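Local atomic coordinates of beta-1,4-galactanase (Humicola insolens, PDB entry 1HJQ), a protein that hydrolyses beta-1,4-galactosidic linkages in type I arabinogalactans, as a TIM-barrel glycoside hydrolase of family 53. Residues Val44-Trp49 and Leu76-His81; Ile132-Thr137 and Met176-Asn181; Lys146-Tyr151 and Gln188-Thr193. All coordinates share one frame; numbering follows the deposited sequence.

Contact 1 of 3, residues Val44-Trp49 and Leu76-His81; sequences VRQRVW and LYINFH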
loop_
_atom_site.group_PDB
_atom_site.type_symbol
_atom_site.label_atom_id
_atom_site.label_comp_id
_atom_site.label_asym_id
_atom_site.label_seq_id
_atom_site.Cartn_x
_atom_site.Cartn_y
_atom_site.Cartn_z
ATOM N N VAL A 44 4.228 -7.466 5.437
ATOM C CA VAL A 44 4.934 -6.467 4.657
ATOM C C VAL A 44 4.193 -6.227 3.344
ATOM O O VAL A 44 3.561 -7.133 2.794
ATOM C CB VAL A 44 6.390 -6.900 4.356
ATOM C CG1 VAL A 44 7.201 -6.904 5.634
ATOM C CG2 VAL A 44 6.414 -8.277 3.717
ATOM N N ARG A 45 4.256 -4.989 2.866
ATOM C CA ARG A 45 3.621 -4.599 1.615
ATOM C C ARG A 45 4.751 -4.437 0.608
ATOM O O ARG A 45 5.767 -3.817 0.910
ATOM C CB ARG A 45 2.876 -3.278 1.815
ATOM C CG ARG A 45 2.176 -2.707 0.590
ATOM C CD ARG A 45 1.406 -1.465 1.000
ATOM N NE ARG A 45 0.724 -0.798 -0.103
ATOM C CZ ARG A 45 1.198 0.259 -0.755
ATOM N NH1 ARG A 45 2.369 0.785 -0.426
ATOM N NH2 ARG A 45 0.490 0.799 -1.732
ATOM N N GLN A 46 4.595 -5.011 -0.579
ATOM C CA GLN A 46 5.635 -4.914 -1.599
ATOM C C GLN A 46 5.055 -4.433 -2.925
ATOM O O GLN A 46 4.064 -4.975 -3.409
ATOM C CB GLN A 46 6.318 -6.278 -1.792
ATOM C CG GLN A 46 6.978 -6.859 -0.524
ATOM C CD GLN A 46 7.741 -8.153 -0.798
ATOM O OE1 GLN A 46 8.341 -8.737 0.100
ATOM N NE2 GLN A 46 7.716 -8.602 -2.050
ATOM N N ARG A 47 5.660 -3.406 -3.506
ATOM C CA ARG A 47 5.180 -2.888 -4.778
ATOM C C ARG A 47 5.762 -3.712 -5.926
ATOM O O ARG A 47 6.921 -4.116 -5.883
ATOM C CB ARG A 47 5.558 -1.411 -4.929
ATOM C CG ARG A 47 7.018 -1.092 -4.653
ATOM C CD ARG A 47 7.366 0.319 -5.131
ATOM N NE ARG A 47 8.703 0.728 -4.713
ATOM C CZ ARG A 47 9.002 1.117 -3.478
ATOM N NH1 ARG A 47 8.051 1.154 -2.553
ATOM N NH2 ARG A 47 10.242 1.468 -3.166
ATOM N N VAL A 48 4.946 -3.963 -6.947
ATOM C CA VAL A 48 5.374 -4.748 -8.095
ATOM C C VAL A 48 5.191 -3.994 -9.405
ATOM O O VAL A 48 4.081 -3.577 -9.737
ATOM C CB VAL A 48 4.582 -6.059 -8.185
ATOM C CG1 VAL A 48 5.143 -6.941 -9.288
ATOM C CG2 VAL A 48 4.622 -6.768 -6.852
ATOM N N TRP A 49 6.289 -3.815 -10.138
ATOM C CA TRP A 49 6.260 -3.128 -11.426
ATOM C C TRP A 49 6.463 -4.143 -12.545
ATOM O O TRP A 49 7.164 -5.148 -12.366
ATOM C CB TRP A 49 7.350 -2.050 -11.492
ATOM C CG TRP A 49 7.150 -0.928 -10.514
ATOM C CD1 TRP A 49 6.049 -0.704 -9.731
ATOM C CD2 TRP A 49 8.069 0.131 -10.221
ATOM N NE1 TRP A 49 6.229 0.427 -8.974
ATOM C CE2 TRP A 49 7.458 0.960 -9.255
ATOM C CE3 TRP A 49 9.350 0.463 -10.684
ATOM C CZ2 TRP A 49 8.084 2.102 -8.743
ATOM C CZ3 TRP A 49 9.972 1.597 -10.174
ATOM C CH2 TRP A 49 9.338 2.402 -9.215
ATOM N N LEU A 76 2.238 -11.474 3.593
ATOM C CA LEU A 76 2.537 -10.773 2.362
ATOM C C LEU A 76 1.351 -10.025 1.746
ATOM O O LEU A 76 0.250 -10.558 1.625
ATOM C CB LEU A 76 3.097 -11.776 1.351
ATOM C CG LEU A 76 3.487 -11.256 -0.030
ATOM C CD1 LEU A 76 4.621 -10.240 0.107
ATOM C CD2 LEU A 76 3.910 -12.421 -0.903
ATOM N N TYR A 77 1.602 -8.784 1.351
ATOM C CA TYR A 77 0.608 -7.926 0.718
ATOM C C TYR A 77 1.285 -7.432 -0.572
ATOM O O TYR A 77 2.189 -6.581 -0.537
ATOM C CB TYR A 77 0.261 -6.774 1.679
ATOM C CG TYR A 77 -0.501 -5.572 1.122
ATOM C CD1 TYR A 77 -0.873 -5.482 -0.225
ATOM C CD2 TYR A 77 -0.792 -4.484 1.952
ATOM C CE1 TYR A 77 -1.503 -4.338 -0.723
ATOM C CE2 TYR A 77 -1.420 -3.336 1.466
ATOM C CZ TYR A 77 -1.769 -3.263 0.133
ATOM O OH TYR A 77 -2.353 -2.102 -0.336
ATOM N N ILE A 78 0.867 -8.008 -1.699
ATOM C CA ILE A 78 1.412 -7.654 -3.007
ATOM C C ILE A 78 0.659 -6.451 -3.556
ATOM O O ILE A 78 -0.561 -6.472 -3.680
ATOM C CB ILE A 78 1.301 -8.837 -4.007
ATOM C CG1 ILE A 78 2.215 -9.987 -3.563
ATOM C CG2 ILE A 78 1.674 -8.374 -5.418
ATOM C CD1 ILE A 78 3.707 -9.699 -3.692
ATOM N N ASN A 79 1.411 -5.408 -3.885
ATOM C CA ASN A 79 0.862 -4.158 -4.387
ATOM C C ASN A 79 1.220 -3.925 -5.854
ATOM O O ASN A 79 2.296 -3.413 -6.163
ATOM C CB ASN A 79 1.403 -3.028 -3.503
ATOM C CG ASN A 79 1.204 -1.645 -4.094
ATOM O OD1 ASN A 79 2.024 -0.767 -3.864
ATOM N ND2 ASN A 79 0.120 -1.441 -4.835
ATOM N N PHE A 80 0.313 -4.310 -6.749
ATOM C CA PHE A 80 0.501 -4.145 -8.190
ATOM C C PHE A 80 0.329 -2.695 -8.598
ATOM O O PHE A 80 -0.669 -2.080 -8.245
ATOM C CB PHE A 80 -0.537 -4.952 -8.979
ATOM C CG PHE A 80 -0.201 -6.404 -9.133
ATOM C CD1 PHE A 80 0.996 -6.796 -9.729
ATOM C CD2 PHE A 80 -1.084 -7.384 -8.694
ATOM C CE1 PHE A 80 1.311 -8.140 -9.881
ATOM C CE2 PHE A 80 -0.774 -8.731 -8.843
ATOM C CZ PHE A 80 0.430 -9.106 -9.439
ATOM N N HIS A 81 1.287 -2.152 -9.340
ATOM C CA HIS A 81 1.164 -0.782 -9.815
ATOM C C HIS A 81 0.699 -0.824 -11.265
ATOM O O HIS A 81 0.244 0.182 -11.810
ATOM C CB HIS A 81 2.498 -0.028 -9.739
ATOM C CG HIS A 81 2.827 0.489 -8.375
ATOM N ND1 HIS A 81 3.339 1.753 -8.164
ATOM C CD2 HIS A 81 2.739 -0.090 -7.155
ATOM C CE1 HIS A 81 3.551 1.929 -6.872
ATOM N NE2 HIS A 81 3.196 0.826 -6.238
HETATM O O HOH W 1 2.991 2.155 -3.501
HETATM O O HOH W 2 2.394 -4.307 -11.436
#
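R45 and Y77, paired on the adjacent parallel strands 44-48 and 76-80, run alongside each other into the barrel interior. Five backbone bonds join the strands: Y77 gives its N to V44 O and takes Q46 N on its O, N79 does the same between Q46 and V48, and H81 N reaches V48 O at 3.2 Å. The ring contacts are CH-pi and edge-to-face. R45 CG sits over the Y77 ring, 3.7 Å from its centroid, and the extended chain (CG anti to the backbone N, chi1 179°) carries NE to a weak 3.4 Å bond with Y77 OH. The W49 indole turns its edge to the H81 face, planes 60° apart. Apolar contacts occupy the helix-facing side, where V48 CG2 meets I78 CG2 at 3.7 Å and V48 CB meets F80 CD1 at 4.0 Å. The R45 guanidinium is salt-bridged to D8 and to E245, the probable nucleophile. An alanine at R45 would probably leave both carboxylates without this cation and uncover the Y77 face on which the R45 chain lies. Charge is thus gathered on the catalytic side and mostly hydrocarbon against helices 59-71 and 102-123, the Q46 amide, bonded to W9 and N62, being the exception.

Contact 2 of 3, residues Ile132-Thr137 and Met176-Asn181; sequences IGNEIT and MVHLDN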
loop_
_atom_site.group_PDB
_atom_site.type_symbol
_atom_site.label_atom_id
_atom_site.label_comp_id
_atom_site.label_asym_id
_atom_site.label_seq_id
_atom_site.Cartn_x
_atom_site.Cartn_y
_atom_site.Cartn_z
ATOM N N ILE A 132 -5.140 -4.657 -6.768
ATOM C CA ILE A 132 -5.076 -4.616 -8.209
ATOM C C ILE A 132 -4.957 -3.155 -8.635
ATOM O O ILE A 132 -5.907 -2.542 -9.119
ATOM C CB ILE A 132 -6.318 -5.278 -8.820
ATOM C CG1 ILE A 132 -7.574 -4.823 -8.073
ATOM C CG2 ILE A 132 -6.185 -6.790 -8.737
ATOM C CD1 ILE A 132 -8.860 -5.372 -8.652
ATOM N N GLY A 133 -3.770 -2.601 -8.431
ATOM C CA GLY A 133 -3.521 -1.217 -8.779
ATOM C C GLY A 133 -2.992 -0.483 -7.565
ATOM O O GLY A 133 -3.027 -1.024 -6.455
ATOM N N ASN A 134 -2.496 0.737 -7.769
ATOM C CA ASN A 134 -1.966 1.545 -6.672
ATOM C C ASN A 134 -2.520 2.968 -6.731
ATOM O O ASN A 134 -2.205 3.722 -7.654
ATOM C CB ASN A 134 -0.445 1.609 -6.738
ATOM C CG ASN A 134 0.157 2.278 -5.513
ATOM O OD1 ASN A 134 0.225 1.676 -4.439
ATOM N ND2 ASN A 134 0.575 3.538 -5.663
ATOM N N GLU A 135 -3.324 3.338 -5.736
ATOM C CA GLU A 135 -3.926 4.669 -5.687
ATOM C C GLU A 135 -4.543 4.988 -7.050
ATOM O O GLU A 135 -4.248 6.027 -7.645
ATOM C CB GLU A 135 -2.874 5.738 -5.341
ATOM C CG GLU A 135 -2.188 5.559 -3.993
ATOM C CD GLU A 135 -1.457 6.821 -3.519
ATOM O OE1 GLU A 135 -0.686 7.406 -4.306
ATOM O OE2 GLU A 135 -1.647 7.226 -2.353
ATOM N N ILE A 136 -5.392 4.087 -7.537
ATOM C CA ILE A 136 -6.034 4.259 -8.833
ATOM C C ILE A 136 -7.249 5.195 -8.832
ATOM O O ILE A 136 -8.185 4.997 -9.599
ATOM C CB ILE A 136 -6.449 2.890 -9.428
ATOM C CG1 ILE A 136 -7.378 2.144 -8.458
ATOM C CG2 ILE A 136 -5.203 2.063 -9.715
ATOM C CD1 ILE A 136 -7.848 0.764 -8.952
ATOM N N THR A 137 -7.211 6.230 -7.993
ATOM C CA THR A 137 -8.306 7.192 -7.898
ATOM C C THR A 137 -8.689 7.806 -9.243
ATOM O O THR A 137 -9.864 8.061 -9.499
ATOM C CB THR A 137 -7.957 8.343 -6.960
ATOM O OG1 THR A 137 -7.397 7.824 -5.749
ATOM C CG2 THR A 137 -9.199 9.140 -6.642
ATOM N N MET A 176 -7.844 -6.438 -3.151
ATOM C CA MET A 176 -8.050 -5.073 -2.697
ATOM C C MET A 176 -7.990 -4.008 -3.792
ATOM O O MET A 176 -7.223 -4.120 -4.744
ATOM C CB MET A 176 -6.999 -4.734 -1.626
ATOM C CG MET A 176 -6.983 -3.275 -1.203
ATOM S SD MET A 176 -5.467 -2.807 -0.365
ATOM C CE MET A 176 -5.662 -3.671 1.214
ATOM N N VAL A 177 -8.823 -2.983 -3.642
ATOM C CA VAL A 177 -8.843 -1.848 -4.557
ATOM C C VAL A 177 -8.292 -0.716 -3.701
ATOM O O VAL A 177 -8.800 -0.439 -2.614
ATOM C CB VAL A 177 -10.270 -1.518 -5.053
ATOM C CG1 VAL A 177 -10.268 -0.170 -5.782
ATOM C CG2 VAL A 177 -10.746 -2.616 -6.002
ATOM N N HIS A 178 -7.230 -0.091 -4.194
ATOM C CA HIS A 178 -6.535 0.966 -3.476
ATOM C C HIS A 178 -6.716 2.357 -4.073
ATOM O O HIS A 178 -6.389 2.600 -5.237
ATOM C CB HIS A 178 -5.045 0.595 -3.403
ATOM C CG HIS A 178 -4.175 1.645 -2.786
ATOM N ND1 HIS A 178 -4.664 2.623 -1.949
ATOM C CD2 HIS A 178 -2.839 1.850 -2.868
ATOM C CE1 HIS A 178 -3.667 3.390 -1.542
ATOM N NE2 HIS A 178 -2.550 2.942 -2.085
ATOM N N LEU A 179 -7.245 3.261 -3.256
ATOM C CA LEU A 179 -7.479 4.648 -3.644
ATOM C C LEU A 179 -6.744 5.524 -2.643
ATOM O O LEU A 179 -6.539 5.112 -1.505
ATOM C CB LEU A 179 -8.973 4.970 -3.586
ATOM C CG LEU A 179 -9.877 4.755 -4.801
ATOM C CD1 LEU A 179 -9.609 3.430 -5.450
ATOM C CD2 LEU A 179 -11.324 4.851 -4.347
ATOM N N ASP A 180 -6.344 6.722 -3.055
ATOM C CA ASP A 180 -5.654 7.631 -2.145
ATOM C C ASP A 180 -6.719 8.490 -1.462
ATOM O O ASP A 180 -7.909 8.299 -1.710
ATOM C CB ASP A 180 -4.640 8.497 -2.916
ATOM C CG ASP A 180 -5.283 9.684 -3.641
ATOM O OD1 ASP A 180 -6.294 9.493 -4.359
ATOM O OD2 ASP A 180 -4.756 10.813 -3.496
ATOM N N ASN A 181 -6.305 9.414 -0.600
ATOM C CA ASN A 181 -7.232 10.298 0.112
ATOM C C ASN A 181 -8.411 9.605 0.791
ATOM O O ASN A 181 -9.553 10.010 0.616
ATOM C CB ASN A 181 -7.773 11.368 -0.832
ATOM C CG ASN A 181 -6.710 12.348 -1.270
ATOM O OD1 ASN A 181 -5.766 12.631 -0.532
ATOM N ND2 ASN A 181 -6.864 12.888 -2.467
#
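E135 and H178 run alongside each other from the C-terminal ends of neighbouring strands of the TIM barrel. N134 and E135 form the Asn-Glu pair that follows the fourth strand in clan GH-A enzymes, E135 being the probable proton donor. The E135 carboxylate plane is turned 46° from the H178 ring, and the aliphatic CG does the touching, 3.3 Å from H178 NE2. The backbone of the same residue covers the ring: E135 N stands over one face, offset toward the rim. N134 comes to the edge instead, its OD1 near the ring plane and 3.4 Å from H178 CD2, with the amide 82° to the imidazole; its ND2 is hydrogen-bonded to A87 O. H178 NE2 is hydrogen-bonded to E245, the probable nucleophile, while E135 OE2 is bonded to S212 OG. Further along its chain E135 crosses D180 at about a right angle; OE2 meets the methylene CB at 3.3 Å, and the two carboxylates are not in contact. T137 OG1 donates to D180 OD1, though the modelled separation is too short to be trusted.

The apolar part is carried by I136, which crosses V177 at about a right angle and L179 at a slant. Its CG1 lies between the backbone N and the carbonyl carbon (chi1 57°), which brings CD1 to 4.1 Å from V177 CG1 and leaves CG1 itself 4.0 Å from L179 CD1. G133 has backbone angles at which a CB would press on the preceding carbonyl O, and it would also strike I136 CG2. Two main-chain bonds tie the segments: I132 N to M176 O at 3.0 Å, and I136 N to H178 O at 2.9 Å, the second with its donor in the carbonyl plane.

Contact 3 of 3, residues Lys146-Tyr151 and Gln188-Thr193; sequences KTNNWY and QNWWYT
W150 presents the rim of its indole to the faces of two consecutive tryptophans, W190 and W191, in a pair of T-shaped contacts made by one six-membered ring. Against W190 the six-membered rings are 5.0 Å apart between centroids, their planes at 82°. W150 CZ2 stands over the W190 face, offset toward the rim, and comes to 3.4 Å from W190 CZ2. Further round the same edge, W150 CZ3 approaches the five-membered ring of W191, 3.8 Å from CD1. W150 CH2, between these two carbons, lies close to both partners. Both partner side chains leave their helix with CG anti to the backbone N (chi1 160° for W190, -161° for W191), a first torsion that, with the ring rotation about CB-CG, brings the rings round to W150.

The cluster joins two of the helices that surround the TIM barrel: W150 lies in the first turn of helix 150-165, and W190 and W191 belong to helix 185-198. W191 also packs inward on V177 of strand 174-179, whereas W190 is partly exposed.

A type II beta turn from K146 to N149, closed by N149 N to K146 O at 3.1 Å, leads into helix 150-165 and adds to the contact from one side. T147 crosses W190 at about a right angle and touches CH2 with its methyl CG2, at 3.7 Å; its OG1 is bonded to Q138. N148 brings OD1 to the edge of W190, 4.0 Å from CZ2, and the backbone N of N148 lies above the centre of the W150 ring.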
loop_
_atom_site.group_PDB
_atom_site.type_symbol
_atom_site.label_atom_id
_atom_site.label_comp_id
_atom_site.label_asym_id
_atom_site.label_seq_id
_atom_site.Cartn_x
_atom_site.Cartn_y
_atom_site.Cartn_z
ATOM N N LYS A 146 -8.339 5.637 -17.740
ATOM C CA LYS A 146 -8.340 6.935 -17.087
ATOM C C LYS A 146 -9.762 7.280 -16.635
ATOM O O LYS A 146 -10.734 6.996 -17.338
ATOM C CB LYS A 146 -7.803 7.994 -18.045
ATOM C CG LYS A 146 -7.187 9.206 -17.375
ATOM C CD LYS A 146 -6.645 10.161 -18.435
ATOM C CE LYS A 146 -6.088 11.449 -17.835
ATOM N NZ LYS A 146 -4.912 11.209 -16.966
ATOM N N THR A 147 -9.879 7.897 -15.462
ATOM C CA THR A 147 -11.187 8.238 -14.927
ATOM C C THR A 147 -12.177 8.861 -15.877
ATOM O O THR A 147 -11.834 9.680 -16.737
ATOM C CB THR A 147 -11.106 9.143 -13.717
ATOM O OG1 THR A 147 -9.961 9.991 -13.827
ATOM C CG2 THR A 147 -11.057 8.309 -12.456
ATOM N N ASN A 148 -13.424 8.452 -15.649
ATOM C CA ASN A 148 -14.606 8.832 -16.398
ATOM C C ASN A 148 -14.786 7.803 -17.506
ATOM O O ASN A 148 -15.790 7.797 -18.209
ATOM C CB ASN A 148 -14.489 10.268 -16.896
ATOM C CG ASN A 148 -14.672 11.278 -15.765
ATOM O OD1 ASN A 148 -14.266 11.027 -14.630
ATOM N ND2 ASN A 148 -15.281 12.420 -16.071
ATOM N N ASN A 149 -13.797 6.921 -17.633
ATOM C CA ASN A 149 -13.843 5.808 -18.580
ATOM C C ASN A 149 -14.269 4.656 -17.680
ATOM O O ASN A 149 -13.735 3.549 -17.747
ATOM C CB ASN A 149 -12.461 5.512 -19.158
ATOM C CG ASN A 149 -12.097 6.439 -20.296
ATOM O OD1 ASN A 149 -12.617 7.551 -20.398
ATOM N ND2 ASN A 149 -11.184 5.993 -21.152
ATOM N N TRP A 150 -15.225 4.957 -16.813
ATOM C CA TRP A 150 -15.747 4.006 -15.852
ATOM C C TRP A 150 -15.948 2.602 -16.406
ATOM O O TRP A 150 -15.638 1.618 -15.733
ATOM C CB TRP A 150 -17.053 4.548 -15.279
ATOM C CG TRP A 150 -16.870 5.882 -14.613
ATOM C CD1 TRP A 150 -17.497 7.059 -14.929
ATOM C CD2 TRP A 150 -16.010 6.170 -13.502
ATOM N NE1 TRP A 150 -17.084 8.057 -14.080
ATOM C CE2 TRP A 150 -16.171 7.541 -13.195
ATOM C CE3 TRP A 150 -15.119 5.400 -12.732
ATOM C CZ2 TRP A 150 -15.475 8.161 -12.149
ATOM C CZ3 TRP A 150 -14.428 6.013 -11.695
ATOM C CH2 TRP A 150 -14.610 7.385 -11.412
ATOM N N TYR A 151 -16.465 2.499 -17.628
ATOM C CA TYR A 151 -16.680 1.186 -18.215
ATOM C C TYR A 151 -15.358 0.452 -18.349
ATOM O O TYR A 151 -15.218 -0.665 -17.866
ATOM C CB TYR A 151 -17.335 1.282 -19.594
ATOM C CG TYR A 151 -17.562 -0.081 -20.210
ATOM C CD1 TYR A 151 -18.552 -0.928 -19.717
ATOM C CD2 TYR A 151 -16.752 -0.553 -21.250
ATOM C CE1 TYR A 151 -18.734 -2.211 -20.235
ATOM C CE2 TYR A 151 -16.929 -1.843 -21.775
ATOM C CZ TYR A 151 -17.925 -2.662 -21.259
ATOM O OH TYR A 151 -18.126 -3.932 -21.763
ATOM N N GLN A 188 -14.046 8.675 -2.390
ATOM C CA GLN A 188 -14.273 7.231 -2.211
ATOM C C GLN A 188 -15.640 6.772 -2.732
ATOM O O GLN A 188 -15.771 5.666 -3.280
ATOM C CB GLN A 188 -14.208 6.842 -0.750
ATOM C CG GLN A 188 -12.896 7.184 -0.013
ATOM C CD GLN A 188 -11.632 6.729 -0.737
ATOM O OE1 GLN A 188 -11.558 5.623 -1.305
ATOM N NE2 GLN A 188 -10.613 7.576 -0.684
ATOM N N ASN A 189 -16.646 7.634 -2.544
ATOM C CA ASN A 189 -18.036 7.391 -2.945
ATOM C C ASN A 189 -18.184 7.544 -4.457
ATOM O O ASN A 189 -18.725 6.651 -5.105
ATOM C CB ASN A 189 -18.995 8.355 -2.191
ATOM C CG ASN A 189 -20.475 8.048 -2.453
ATOM O OD1 ASN A 189 -20.804 6.965 -2.941
ATOM N ND2 ASN A 189 -21.368 8.986 -2.111
ATOM N N TRP A 190 -17.738 8.676 -5.002
ATOM C CA TRP A 190 -17.776 8.948 -6.442
ATOM C C TRP A 190 -17.129 7.803 -7.243
ATOM O O TRP A 190 -17.708 7.250 -8.182
ATOM C CB TRP A 190 -17.028 10.261 -6.683
ATOM C CG TRP A 190 -16.534 10.506 -8.061
ATOM C CD1 TRP A 190 -17.267 10.934 -9.121
ATOM C CD2 TRP A 190 -15.175 10.423 -8.515
ATOM N NE1 TRP A 190 -16.452 11.135 -10.209
ATOM C CE2 TRP A 190 -15.162 10.828 -9.864
ATOM C CE3 TRP A 190 -13.967 10.048 -7.911
ATOM C CZ2 TRP A 190 -13.984 10.873 -10.627
ATOM C CZ3 TRP A 190 -12.788 10.092 -8.673
ATOM C CH2 TRP A 190 -12.813 10.503 -10.015
ATOM N N TRP A 191 -15.913 7.450 -6.860
ATOM C CA TRP A 191 -15.189 6.393 -7.539
ATOM C C TRP A 191 -15.903 5.039 -7.549
ATOM O O TRP A 191 -16.275 4.528 -8.612
ATOM C CB TRP A 191 -13.811 6.211 -6.913
ATOM C CG TRP A 191 -12.875 5.498 -7.819
ATOM C CD1 TRP A 191 -12.060 6.059 -8.761
ATOM C CD2 TRP A 191 -12.667 4.085 -7.898
ATOM N NE1 TRP A 191 -11.352 5.086 -9.420
ATOM C CE2 TRP A 191 -11.704 3.861 -8.909
ATOM C CE3 TRP A 191 -13.200 2.986 -7.215
ATOM C CZ2 TRP A 191 -11.261 2.583 -9.251
ATOM C CZ3 TRP A 191 -12.763 1.722 -7.554
ATOM C CH2 TRP A 191 -11.800 1.528 -8.565
ATOM N N TYR A 192 -16.085 4.447 -6.372
ATOM C CA TYR A 192 -16.728 3.138 -6.288
ATOM C C TYR A 192 -18.117 3.114 -6.919
ATOM O O TYR A 192 -18.483 2.150 -7.597
ATOM C CB TYR A 192 -16.786 2.673 -4.826
ATOM C CG TYR A 192 -15.446 2.203 -4.287
ATOM C CD1 TYR A 192 -14.863 1.009 -4.739
ATOM C CD2 TYR A 192 -14.755 2.951 -3.335
ATOM C CE1 TYR A 192 -13.634 0.577 -4.256
ATOM C CE2 TYR A 192 -13.523 2.533 -2.842
ATOM C CZ TYR A 192 -12.965 1.343 -3.304
ATOM O OH TYR A 192 -11.752 0.916 -2.802
ATOM N N THR A 193 -18.887 4.173 -6.705
ATOM C CA THR A 193 -20.219 4.245 -7.275
ATOM C C THR A 193 -20.128 4.099 -8.793
ATOM O O THR A 193 -20.754 3.221 -9.392
ATOM C CB THR A 193 -20.895 5.590 -6.939
ATOM O OG1 THR A 193 -21.197 5.631 -5.538
ATOM C CG2 THR A 193 -22.186 5.768 -7.757
#

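In the fold
The three contacts run from the barrel interior to its outer layer of helices. Contacts 1 and 2 share the closed eight-stranded parallel sheet, with centres about 12 Å apart, and meet where R45 packs against N134 beside the catalytic centre. Contact 3 lies about 12 Å from contact 2 and about 23 Å from contact 1, centre to centre; it touches contact 2 through Q188 NE2, hydrogen-bonded to D180 O and more weakly to N181 O. Along the chain, contact 1 closes before the others open, while contacts 2 and 3 alternate: 132-137, 146-151, 176-181, 188-193. Strand 174-179 follows helix 150-165 and precedes helix 185-198, so contact 3's helices flank in sequence the strand beside the probable proton donor.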